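Local atomic coordinates of alginate lyase (Bacteroides ovatus, PDB entry 3NNB), a protein that probably cleaves the polysaccharide alginate by beta-elimination. Residues A257-D262 with T311-F316; L267-T272 with W328-I333. All coordinates share one frame; numbering follows the deposited sequence. Where two conformers were deposited one is given.

Interaction 1 (A257-D262 with T311-F316); sequences AQIEPD and TAALKF
Ile259 sets both its methyls against the methyl of Ala313, with CG2 and CD1 each 4.1 Å from Ala313 CB. The fork is made at chi1 of -53°, which turns CG1 to the side of the backbone N and leaves CG2 anti to it, while an extended chi2 carries CD1 onward to the helix. The small alanine is thus met by both branches at van der Waals distance. Farther along the chain the contact changes character and backbone oxygens take over. A water donates to Asp262 O at 3.0 Å and to Ala312 O at 2.8 Å, joining two carbonyls whose oxygens stand 4.1 Å apart and have no proton to share. Ala312 O also accepts the ordinary helical bond from Phe316 N, so two donors grip it. Beside this bridge, Phe316 CB packs 3.9 Å from Asp262 O, and Pro261 O lies near Ala312 CB. The case illustrates how a chain leaving a helix can be fastened to another helix by one apolar touch and one shared water.

A second shell holds these groups in place. Ile259 is the first residue to depart from helical backbone angles after helix 240-258, and its carbonyl oxygen is bonded to Arg308 NH1. The carboxylate of Asp262 turns to a different partner, forming a salt bridge through OD2 with Lys264 NZ, while Ala312 N is bonded to Ser309 OG, just before helix 310-317. The contact therefore joins the exit of helix 240-258 to helix 310-317, and helix 274-293 backs both, sending Met285 against Ile259 and Leu282 against Ala313.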
ATOM      1  N   ALA A 257      14.084 -15.213  -3.393  1.00  9.31           N
ATOM      2  CA  ALA A 257      14.225 -14.951  -4.809  1.00  9.27           C
ATOM      3  C   ALA A 257      14.786 -13.529  -5.031  1.00 10.56           C
ATOM      4  O   ALA A 257      15.617 -13.330  -5.912  1.00 11.87           O
ATOM      5  CB  ALA A 257      12.885 -15.106  -5.510  1.00 12.25           C
ATOM      6  N   GLN A 258      14.280 -12.572  -4.274  1.00  8.30           N
ATOM      7  CA  GLN A 258      14.489 -11.119  -4.498  1.00  9.86           C
ATOM      8  C   GLN A 258      15.600 -10.466  -3.665  1.00  7.93           C
ATOM      9  O   GLN A 258      16.034  -9.359  -4.009  1.00  8.38           O
ATOM     10  CB  GLN A 258      13.183 -10.344  -4.285  1.00  7.55           C
ATOM     11  CG  GLN A 258      12.064 -10.802  -5.200  1.00  8.02           C
ATOM     12  CD  GLN A 258      10.865  -9.902  -5.224  1.00  8.80           C
ATOM     13  OE1 GLN A 258      10.935  -8.685  -4.913  1.00  9.42           O
ATOM     14  NE2 GLN A 258       9.720 -10.494  -5.621  1.00  7.93           N
ATOM     15  N   ILE A 259      16.061 -11.151  -2.616  1.00  7.30           N
ATOM     16  CA  ILE A 259      17.133 -10.686  -1.766  1.00  8.18           C
ATOM     17  C   ILE A 259      18.378 -11.554  -1.977  1.00  9.34           C
ATOM     18  O   ILE A 259      18.324 -12.765  -1.897  1.00  9.20           O
ATOM     19  CB  ILE A 259      16.727 -10.688  -0.275  1.00  7.68           C
ATOM     20  CG1 ILE A 259      15.413  -9.904  -0.067  1.00  7.52           C
ATOM     21  CG2 ILE A 259      17.844 -10.161   0.627  1.00  9.08           C
ATOM     22  CD1 ILE A 259      14.819 -10.170   1.327  1.00  5.69           C
ATOM     23  N   GLU A 260      19.498 -10.912  -2.304  1.00  9.01           N
ATOM     24  CA  GLU A 260      20.754 -11.635  -2.442  1.00  8.82           C
ATOM     25  C   GLU A 260      21.396 -11.860  -1.071  1.00 10.41           C
ATOM     26  O   GLU A 260      20.980 -11.287  -0.061  1.00  8.88           O
ATOM     27  CB  GLU A 260      21.690 -10.862  -3.359  1.00  7.30           C
ATOM     28  CG  GLU A 260      21.237 -10.789  -4.761  1.00  9.45           C
ATOM     29  CD  GLU A 260      21.308 -12.107  -5.483  1.00 14.61           C
ATOM     30  OE1 GLU A 260      22.415 -12.726  -5.540  1.00 13.23           O
ATOM     31  OE2 GLU A 260      20.252 -12.545  -5.986  1.00 19.53           O
ATOM     32  N   PRO A 261      22.429 -12.717  -1.011  1.00 10.79           N
ATOM     33  CA  PRO A 261      22.943 -13.033   0.306  1.00 12.05           C
ATOM     34  C   PRO A 261      23.573 -11.846   1.059  1.00 11.10           C
ATOM     35  O   PRO A 261      23.717 -11.890   2.279  1.00 13.50           O
ATOM     36  CB  PRO A 261      23.969 -14.152   0.009  1.00 11.60           C
ATOM     37  CG  PRO A 261      23.466 -14.787  -1.185  1.00 13.14           C
ATOM     38  CD  PRO A 261      22.957 -13.617  -2.042  1.00 12.26           C
ATOM     39  N   ASP A 262      23.952 -10.778   0.348  1.00 10.41           N
ATOM     40  CA  ASP A 262      24.423  -9.566   0.977  1.00  9.81           C
ATOM     41  C   ASP A 262      23.316  -8.532   1.243  1.00  8.56           C
ATOM     42  O   ASP A 262      23.626  -7.408   1.639  1.00 10.84           O
ATOM     43  CB  ASP A 262      25.540  -8.960   0.128  1.00 12.04           C
ATOM     44  CG  ASP A 262      25.089  -8.583  -1.295  1.00 15.66           C
ATOM     45  OD1 ASP A 262      23.913  -8.751  -1.635  1.00 10.87           O
ATOM     46  OD2 ASP A 262      25.924  -8.131  -2.121  1.00 22.51           O
ATOM     47  N   THR A 311      16.462  -9.258   7.409  1.00  9.46           N
ATOM     48  CA  THR A 311      17.562  -8.647   8.133  1.00  7.86           C
ATOM     49  C   THR A 311      18.714  -8.287   7.172  1.00  7.05           C
ATOM     50  O   THR A 311      19.270  -7.206   7.261  1.00  8.23           O
ATOM     51  CB  THR A 311      18.090  -9.581   9.250  1.00  7.91           C
ATOM     52  OG1 THR A 311      17.043  -9.784  10.222  1.00 10.09           O
ATOM     53  CG2 THR A 311      19.330  -8.962   9.936  1.00  9.58           C
ATOM     54  N   ALA A 312      19.035  -9.165   6.236  1.00 10.28           N
ATOM     55  CA  ALA A 312      20.117  -8.876   5.298  1.00  8.72           C
ATOM     56  C   ALA A 312      19.759  -7.666   4.451  1.00  8.28           C
ATOM     57  O   ALA A 312      20.573  -6.768   4.249  1.00  9.62           O
ATOM     58  CB  ALA A 312      20.412 -10.057   4.432  1.00  7.54           C
ATOM     59  N   ALA A 313      18.502  -7.611   4.046  1.00  6.93           N
ATOM     60  CA  ALA A 313      18.048  -6.506   3.207  1.00  7.79           C
ATOM     61  C   ALA A 313      18.141  -5.162   3.967  1.00  7.44           C
ATOM     62  O   ALA A 313      18.472  -4.128   3.391  1.00  8.75           O
ATOM     63  CB  ALA A 313      16.616  -6.786   2.665  1.00  6.93           C
ATOM     64  N   LEU A 314      17.781  -5.165   5.255  1.00  7.91           N
ATOM     65  CA  LEU A 314      17.911  -4.000   6.108  1.00  8.15           C
ATOM     66  C   LEU A 314      19.351  -3.589   6.321  1.00  9.05           C
ATOM     67  O   LEU A 314      19.672  -2.386   6.281  1.00 10.16           O
ATOM     68  CB  LEU A 314      17.257  -4.282   7.476  1.00  7.73           C
ATOM     69  CG  LEU A 314      15.728  -4.364   7.476  1.00  9.13           C
ATOM     70  CD1 LEU A 314      15.264  -5.037   8.786  1.00  8.93           C
ATOM     71  CD2 LEU A 314      15.042  -2.976   7.356  1.00 12.50           C
ATOM     72  N   LYS A 315      20.227  -4.565   6.558  1.00  9.68           N
ATOM     73  CA  LYS A 315      21.632  -4.286   6.788  0.50  9.94           C
ATOM     74  C   LYS A 315      22.327  -3.682   5.552  1.00  9.70           C
ATOM     75  O   LYS A 315      23.270  -2.899   5.696  1.00  9.72           O
ATOM     76  CB  LYS A 315      22.363  -5.556   7.256  0.50 11.42           C
ATOM     77  CG  LYS A 315      22.149  -5.976   8.709  0.50 14.31           C
ATOM     78  CD  LYS A 315      22.934  -7.254   8.973  0.50 15.94           C
ATOM     79  CE  LYS A 315      22.708  -7.858  10.352  0.50 23.32           C
ATOM     80  NZ  LYS A 315      23.190  -9.293  10.397  0.50 26.94           N
ATOM     81  N   PHE A 316      21.866  -4.020   4.343  1.00  9.57           N
ATOM     82  CA  PHE A 316      22.366  -3.357   3.109  1.00  8.55           C
ATOM     83  C   PHE A 316      21.996  -1.861   3.170  1.00 10.40           C
ATOM     84  O   PHE A 316      22.778  -0.980   2.785  1.00  9.73           O
ATOM     85  CB  PHE A 316      21.766  -4.011   1.842  1.00  9.91           C
ATOM     86  CG  PHE A 316      21.884  -3.128   0.628  1.00  8.92           C
ATOM     87  CD1 PHE A 316      23.073  -3.038  -0.057  1.00 11.58           C
ATOM     88  CD2 PHE A 316      20.802  -2.319   0.252  1.00  8.53           C
ATOM     89  CE1 PHE A 316      23.178  -2.224  -1.141  1.00 10.55           C
ATOM     90  CE2 PHE A 316      20.906  -1.475  -0.843  1.00 12.45           C
ATOM     91  CZ  PHE A 316      22.102  -1.401  -1.525  1.00 11.26           C
TER
HETATM   92  O   HOH W   1      23.308  -7.329   4.609  1.00 41.13           O

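Interaction 2 (L267-T272 with W328-I333)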
ATOM      1  N   LEU A 267      16.839  -6.247  -8.554  1.00  7.06           N
ATOM      2  CA  LEU A 267      15.838  -5.736  -9.492  1.00  6.07           C
ATOM      3  C   LEU A 267      15.323  -4.352  -9.096  1.00  8.74           C
ATOM      4  O   LEU A 267      14.839  -3.608  -9.959  1.00 10.21           O
ATOM      5  CB  LEU A 267      14.672  -6.701  -9.660  1.00  8.31           C
ATOM      6  CG  LEU A 267      15.044  -8.082 -10.206  1.00 10.28           C
ATOM      7  CD1 LEU A 267      13.840  -9.075 -10.177  1.00  9.81           C
ATOM      8  CD2 LEU A 267      15.666  -7.957 -11.635  1.00 12.71           C
ATOM      9  N   GLU A 268      15.415  -4.024  -7.805  1.00  6.06           N
ATOM     10  CA  GLU A 268      15.107  -2.687  -7.322  1.00  7.44           C
ATOM     11  C   GLU A 268      16.309  -1.742  -7.490  1.00  7.36           C
ATOM     12  O   GLU A 268      16.147  -0.574  -7.809  1.00  7.98           O
ATOM     13  CB  GLU A 268      14.667  -2.728  -5.872  1.00  6.99           C
ATOM     14  CG  GLU A 268      13.628  -3.827  -5.556  1.00  9.62           C
ATOM     15  CD  GLU A 268      12.435  -3.811  -6.478  1.00 11.08           C
ATOM     16  OE1 GLU A 268      12.055  -2.709  -6.987  1.00  7.37           O
ATOM     17  OE2 GLU A 268      11.900  -4.925  -6.731  1.00  7.69           O
ATOM     18  N   LEU A 269      17.532  -2.235  -7.275  1.00  8.16           N
ATOM     19  CA  LEU A 269      18.725  -1.377  -7.385  1.00  8.90           C
ATOM     20  C   LEU A 269      19.015  -0.944  -8.823  1.00  9.42           C
ATOM     21  O   LEU A 269      19.776   0.002  -9.028  1.00  9.52           O
ATOM     22  CB  LEU A 269      19.957  -2.101  -6.789  1.00  7.51           C
ATOM     23  CG  LEU A 269      19.851  -2.313  -5.260  1.00  8.27           C
ATOM     24  CD1 LEU A 269      21.017  -3.206  -4.727  1.00  9.16           C
ATOM     25  CD2 LEU A 269      19.786  -0.931  -4.534  1.00  8.08           C
ATOM     26  N   ALA A 270      18.434  -1.643  -9.794  1.00  8.90           N
ATOM     27  CA  ALA A 270      18.630  -1.283 -11.209  1.00 10.00           C
ATOM     28  C   ALA A 270      17.744  -0.104 -11.616  1.00  9.51           C
ATOM     29  O   ALA A 270      17.895   0.416 -12.735  1.00 11.39           O
ATOM     30  CB  ALA A 270      18.325  -2.461 -12.102  1.00 11.06           C
ATOM     31  N   ARG A 271      16.808   0.294 -10.766  1.00  8.03           N
ATOM     32  CA  ARG A 271      15.860   1.359 -11.130  1.00  7.88           C
ATOM     33  C   ARG A 271      16.427   2.765 -11.026  1.00  7.93           C
ATOM     34  O   ARG A 271      17.416   3.004 -10.324  1.00  7.89           O
ATOM     35  CB  ARG A 271      14.620   1.266 -10.248  1.00  9.37           C
ATOM     36  CG  ARG A 271      13.931  -0.135 -10.279  1.00  9.66           C
ATOM     37  CD  ARG A 271      13.454  -0.551 -11.661  1.00  9.18           C
ATOM     38  NE  ARG A 271      12.391   0.330 -12.102  1.00 11.70           N
ATOM     39  CZ  ARG A 271      11.110   0.187 -11.787  1.00 11.51           C
ATOM     40  NH1 ARG A 271      10.692  -0.819 -10.997  1.00 12.17           N
ATOM     41  NH2 ARG A 271      10.222   1.070 -12.236  1.00 15.13           N
ATOM     42  N   THR A 272      15.756   3.740 -11.698  1.00  8.11           N
ATOM     43  CA  THR A 272      16.165   5.138 -11.579  1.00  7.39           C
ATOM     44  C   THR A 272      15.887   5.706 -10.199  1.00  8.93           C
ATOM     45  O   THR A 272      16.538   6.664  -9.775  1.00  8.69           O
ATOM     46  CB  THR A 272      15.539   6.054 -12.636  1.00  7.44           C
ATOM     47  OG1 THR A 272      14.142   6.046 -12.470  1.00  7.57           O
ATOM     48  CG2 THR A 272      15.884   5.614 -14.055  1.00  9.02           C
ATOM     49  N   TRP A 328      25.850   6.885  -2.318  1.00  8.83           N
ATOM     50  CA  TRP A 328      24.907   5.867  -2.793  1.00  8.46           C
ATOM     51  C   TRP A 328      25.229   5.522  -4.252  1.00  8.95           C
ATOM     52  O   TRP A 328      25.044   6.336  -5.152  1.00  8.78           O
ATOM     53  CB  TRP A 328      23.479   6.450  -2.687  1.00  8.28           C
ATOM     54  CG  TRP A 328      22.388   5.668  -3.297  1.00  7.77           C
ATOM     55  CD1 TRP A 328      21.624   6.061  -4.350  1.00  7.78           C
ATOM     56  CD2 TRP A 328      21.824   4.443  -2.822  1.00  9.75           C
ATOM     57  NE1 TRP A 328      20.652   5.122  -4.616  1.00  9.00           N
ATOM     58  CE2 TRP A 328      20.750   4.113  -3.688  1.00  9.54           C
ATOM     59  CE3 TRP A 328      22.129   3.576  -1.777  1.00  6.41           C
ATOM     60  CZ2 TRP A 328      20.000   2.948  -3.538  1.00 11.75           C
ATOM     61  CZ3 TRP A 328      21.378   2.416  -1.641  1.00  8.97           C
ATOM     62  CH2 TRP A 328      20.316   2.123  -2.513  1.00  9.11           C
ATOM     63  N   PRO A 329      25.736   4.296  -4.496  1.00  8.16           N
ATOM     64  CA  PRO A 329      26.253   3.945  -5.805  1.00  7.74           C
ATOM     65  C   PRO A 329      25.207   3.387  -6.797  1.00  8.77           C
ATOM     66  O   PRO A 329      25.525   2.545  -7.621  1.00 14.53           O
ATOM     67  CB  PRO A 329      27.322   2.909  -5.460  1.00 10.57           C
ATOM     68  CG  PRO A 329      26.715   2.174  -4.248  1.00  9.51           C
ATOM     69  CD  PRO A 329      25.975   3.222  -3.495  1.00  8.22           C
ATOM     70  N   TYR A 330      23.977   3.874  -6.686  1.00  9.13           N
ATOM     71  CA  TYR A 330      22.874   3.508  -7.553  1.00  8.38           C
ATOM     72  C   TYR A 330      22.167   4.828  -7.884  1.00  9.07           C
ATOM     73  O   TYR A 330      22.487   5.879  -7.331  1.00  8.51           O
ATOM     74  CB  TYR A 330      21.901   2.565  -6.818  1.00  8.26           C
ATOM     75  CG  TYR A 330      22.618   1.364  -6.204  1.00  7.42           C
ATOM     76  CD1 TYR A 330      22.982   0.278  -6.993  1.00  7.39           C
ATOM     77  CD2 TYR A 330      23.005   1.345  -4.874  1.00  6.26           C
ATOM     78  CE1 TYR A 330      23.654  -0.806  -6.459  1.00 10.74           C
ATOM     79  CE2 TYR A 330      23.711   0.297  -4.353  1.00  9.57           C
ATOM     80  CZ  TYR A 330      24.028  -0.779  -5.158  1.00  9.42           C
ATOM     81  OH  TYR A 330      24.750  -1.854  -4.641  1.00 12.76           O
ATOM     82  N   GLN A 331      21.163   4.767  -8.743  1.00  8.15           N
ATOM     83  CA  GLN A 331      20.424   5.954  -9.076  1.00  8.36           C
ATOM     84  C   GLN A 331      19.381   6.304  -7.998  1.00  5.93           C
ATOM     85  O   GLN A 331      18.812   5.426  -7.336  1.00  8.14           O
ATOM     86  CB  GLN A 331      19.734   5.775 -10.424  1.00  8.77           C
ATOM     87  CG  GLN A 331      20.659   5.499 -11.599  1.00 12.25           C
ATOM     88  CD  GLN A 331      19.867   5.223 -12.890  1.00 16.57           C
ATOM     89  OE1 GLN A 331      19.559   6.145 -13.607  1.00 26.05           O
ATOM     90  NE2 GLN A 331      19.444   3.970 -13.090  1.00 23.23           N
ATOM     91  N   GLN A 332      19.058   7.594  -7.880  1.00  7.24           N
ATOM     92  CA  GLN A 332      17.904   8.054  -7.145  1.00  6.96           C
ATOM     93  C   GLN A 332      17.607   9.453  -7.659  1.00  9.67           C
ATOM     94  O   GLN A 332      18.099  10.467  -7.132  1.00 10.36           O
ATOM     95  CB  GLN A 332      18.063   8.054  -5.625  1.00  7.88           C
ATOM     96  CG  GLN A 332      16.838   8.480  -4.872  1.00  8.01           C
ATOM     97  CD  GLN A 332      15.618   7.563  -5.012  1.00  8.61           C
ATOM     98  OE1 GLN A 332      15.745   6.337  -5.230  1.00  7.25           O
ATOM     99  NE2 GLN A 332      14.406   8.175  -4.953  1.00  8.61           N
ATOM    100  N   ILE A 333      16.814   9.490  -8.710  1.00  7.23           N
ATOM    101  CA  ILE A 333      16.685  10.705  -9.515  1.00  8.27           C
ATOM    102  C   ILE A 333      15.851  11.837  -8.899  1.00  9.05           C
ATOM    103  O   ILE A 333      15.879  12.964  -9.408  1.00  8.82           O
ATOM    104  CB  ILE A 333      16.183  10.398 -10.945  1.00  6.95           C
ATOM    105  CG1 ILE A 333      14.773   9.759 -10.898  1.00  7.90           C
ATOM    106  CG2 ILE A 333      17.225   9.529 -11.718  1.00  6.36           C
ATOM    107  CD1 ILE A 333      14.063   9.642 -12.263  1.00  8.34           C
TER
HETATM  108  O   HOH W   2      20.247   2.369 -10.264  1.00 11.66           O
HETATM  109  O   HOH W   3      18.001   2.519 -14.849  1.00 26.42           O
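The phenol ring of Tyr330 receives Leu269 CD2 squarely over one face, 3.9 Å from the ring centroid and 9° off its normal, a clear CH-pi contact. At the edge of that ring, in its plane, lies CD2 of Trp328. The indole in turn has Tyr330 CD2 over one face, 3.5 Å above the plane and displaced toward the rim, with the carbonyl carbon of Gln331 at its edge. Leu269 CD2 also meets Trp328 CH2 at 3.7 Å, on an oblique approach, so one methyl serves both rings. The loop between helices 310-317 and 336-351 thus packs against helix 266-269 and the residues after it, in a largely helical chain consistent with the alpha/alpha toroid expected for this clan of six-hairpin enzymes. An alanine in place of Tyr330 would probably leave Leu269 CD2 without its CH-pi partner and open a gap beside the indole face.

Beyond the rings, water does much of the joining. One molecule donates to Leu269 O at 2.7 Å and to Arg271 O, and accepts from Gln331 N and, weakly, from Gln331 NE2, so four bonds hold it between the segments. A second takes a firmer bond from Gln331 NE2, 2.7 Å long, and donates to Ala270 O. Arg271 turns its guanidinium elsewhere, to a salt bridge with Asp86 and a cation-pi contact with Tyr277.

Thr272 ends the contact. Its hydroxyl stands between backbone N and carbonyl carbon (chi1 62°), where OG1 is bonded to Asp86 O and lies 3.6 Å from Ile333 CD1. Its carbonyl supplies the direct bond: Ile333 N donates to Thr272 O over 3.0 Å, with an N-H...O angle of 142°.

Followed from the N terminus, the chain leaves helix 240-258 through 257-262, passes through helix 266-269 and the residues after it (267-272), runs through helix 274-293, and only then reaches 311-316, where interaction 1 closes a loop of 48 intervening residues. It continues to 328-333, where interaction 2 closes one of 55. The segments alternate, so the two loops cross rather than nest, both containing helix 274-293. Their centres are about 15 Å apart, yet they meet at Phe316, whose CZ lies 3.7 Å from Tyr330 CE2. Together they tie the end of helix 240-258 and the region of helix 266-269 to helix 310-317 and to the loop that precedes helix 336-351.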